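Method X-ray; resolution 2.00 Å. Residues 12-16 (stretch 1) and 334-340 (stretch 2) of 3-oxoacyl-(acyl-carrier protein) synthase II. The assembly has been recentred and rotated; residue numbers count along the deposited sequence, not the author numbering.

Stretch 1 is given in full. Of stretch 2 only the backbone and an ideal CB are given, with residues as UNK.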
# COMPACT_ATOMS: atom_id res chain seq x y z
N LEU A 12 17.69 6.16 9.01
CA LEU A 12 17.83 5.42 10.26
C LEU A 12 18.32 4.05 9.81
O LEU A 12 17.52 3.21 9.40
CB LEU A 12 16.48 5.31 10.98
CG LEU A 12 16.52 4.70 12.39
CD1 LEU A 12 17.45 5.51 13.28
CD2 LEU A 12 15.12 4.68 12.97
N THR A 13 19.63 3.83 9.86
CA THR A 13 20.19 2.57 9.38
C THR A 13 21.10 1.80 10.33
O THR A 13 21.52 2.31 11.36
CB THR A 13 21.00 2.81 8.08
OG1 THR A 13 22.33 3.25 8.42
CG2 THR A 13 20.33 3.87 7.24
N PRO A 14 21.40 0.53 9.97
CA PRO A 14 22.26 -0.37 10.74
C PRO A 14 23.72 0.09 10.86
O PRO A 14 24.49 -0.48 11.63
CB PRO A 14 22.14 -1.69 9.98
CG PRO A 14 20.74 -1.65 9.50
CD PRO A 14 20.64 -0.23 8.97
N ILE A 15 24.10 1.11 10.09
CA ILE A 15 25.48 1.61 10.16
C ILE A 15 25.54 3.09 10.46
O ILE A 15 26.58 3.72 10.32
CB ILE A 15 26.26 1.34 8.86
CG1 ILE A 15 25.65 2.15 7.71
CG2 ILE A 15 26.23 -0.14 8.53
CD1 ILE A 15 26.34 1.87 6.36
N GLY A 16 24.41 3.66 10.87
CA GLY A 16 24.40 5.07 11.20
C GLY A 16 23.03 5.70 11.37
O GLY A 16 22.12 5.45 10.58
N UNK A 334 25.29 -4.67 0.81
CA UNK A 334 26.53 -5.34 1.20
C UNK A 334 26.88 -4.86 2.61
O UNK A 334 27.45 -5.61 3.41
CB UNK A 334 27.66 -5.05 0.21
N UNK A 335 26.51 -3.61 2.91
CA UNK A 335 26.80 -3.01 4.21
C UNK A 335 25.67 -3.04 5.25
O UNK A 335 25.92 -3.34 6.42
CB UNK A 335 27.21 -1.55 3.99
N UNK A 336 24.45 -2.73 4.84
CA UNK A 336 23.32 -2.70 5.77
C UNK A 336 22.34 -3.86 5.63
O UNK A 336 21.35 -3.93 6.35
CB UNK A 336 22.56 -1.39 5.59
N UNK A 337 22.61 -4.76 4.69
CA UNK A 337 21.70 -5.87 4.50
C UNK A 337 20.46 -5.44 3.74
O UNK A 337 20.44 -4.39 3.10
CB UNK A 337 21.31 -6.47 5.85
N UNK A 338 19.40 -6.25 3.83
CA UNK A 338 18.15 -5.98 3.13
C UNK A 338 17.11 -5.44 4.11
O UNK A 338 16.64 -6.18 4.99
CB UNK A 338 17.63 -7.24 2.44
N UNK A 339 16.73 -4.18 3.95
CA UNK A 339 15.77 -3.56 4.83
C UNK A 339 14.33 -3.76 4.39
O UNK A 339 13.44 -3.03 4.83
CB UNK A 339 16.07 -2.06 4.94
N UNK A 340 14.11 -4.75 3.53
CA UNK A 340 12.77 -5.06 3.05
C UNK A 340 11.99 -3.82 2.62
O UNK A 340 12.35 -3.15 1.65
CB UNK A 340 11.99 -5.80 4.14

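Stretch 1 offers position 334 nothing to read: no atom lies within 5.5 Å of its ideal CB. Helical angles (-67/-32) accept most residues. It is Ser 334, chi1 p, whose OG is hydrogen-bonded elsewhere in the structure.

At position 335 CA-to-CB points sideways, yet the ideal CB lies 4.3 Å from Ile 15 CD1. A methyl group so near favours an aliphatic neighbour, and alanine, leucine or methionine would each suit, provided a longer chain has somewhere else to run. The residue is Met 335. Its CB keeps the 4.3 Å contact with Ile 15 CD1, while the end of the m, t, m side chain leads away. The backbone takes part too: Met 335 O is 3.8 Å from Ile 15 CG2.

Position 336 faces stretch 1. The distance from Pro 14 CA to the CA of position 336 is 5.6 Å. CA-to-CB points toward stretch 1, and the ideal CB lies 4.1 Å from Pro 14 CD, 4.9 Å from Ile 15 CG2 and 5.1 Å from Thr 13 CB. The surroundings are mainly carbon. Thr 13 OG1 is already engaged within its own turn, accepting from Ile 15 N (3.2 Å between Ile 15 N and Thr 13 OG1) and donating to Gly 16 O (3.1 Å between Thr 13 OG1 and Gly 16 O), so a polar partner is not required. Valine, isoleucine or perhaps leucine would suit. Ile 336, chi1 p and chi2 t, places CG2 3.6 Å from Ile 15 CD1 and 4.4 Å from Thr 13 OG1; its CB packs 4.0 Å from Pro 14 CD. No hydrogen bond crosses between the stretches, so this contact rests on apolar packing.

Position 337 is decided by its backbone. With phi/psi of 77/-162, a CB would be jammed against the carbonyl O of the preceding residue, which calls for glycine. Gly 337 is the first residue after the helix to leave helical angles.

At position 338 the CB is out of reach of stretch 1, so many residues fit. His 338 uses ND1 locally, accepting from the backbone N of residue 340 at 2.8 Å.

Position 339 points its CB toward stretch 1, but nothing there lies within 5.5 Å of the ideal CB. Reaching Pro 14 takes a longer apolar chain, such as leucine, isoleucine or methionine. Leu 339, m and p, spans the gap with CD2, 4.3 Å from Pro 14 CD.

Position 340 is again out of reach, and stretch 1 cannot discriminate. It is Leu 340, chi1 m and chi2 t, its side chain making no contact with stretch 1.

Stretch 2, residues 334-340: SMIGHLL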
# COMPACT_ATOMS: atom_id res chain seq x y z
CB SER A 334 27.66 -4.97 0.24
OG SER A 334 27.85 -3.57 0.20
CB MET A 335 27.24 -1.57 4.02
CG MET A 335 28.58 -1.42 3.32
SD MET A 335 28.94 0.31 2.93
CE MET A 335 28.13 0.45 1.35
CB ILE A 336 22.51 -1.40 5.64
CG1 ILE A 336 21.88 -1.31 4.25
CG2 ILE A 336 23.41 -0.20 5.91
CD1 ILE A 336 20.89 -0.16 4.09
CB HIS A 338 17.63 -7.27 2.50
CG HIS A 338 16.53 -7.06 1.51
ND1 HIS A 338 15.66 -6.00 1.57
CD2 HIS A 338 16.14 -7.80 0.44
CE1 HIS A 338 14.78 -6.09 0.59
NE2 HIS A 338 15.05 -7.17 -0.11
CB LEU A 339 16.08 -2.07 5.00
CG LEU A 339 17.11 -1.74 6.10
CD1 LEU A 339 18.43 -2.46 5.81
CD2 LEU A 339 17.32 -0.23 6.17
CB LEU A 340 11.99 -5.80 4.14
CG LEU A 340 12.66 -7.09 4.60
CD1 LEU A 340 11.90 -7.69 5.77
CD2 LEU A 340 12.71 -8.07 3.42
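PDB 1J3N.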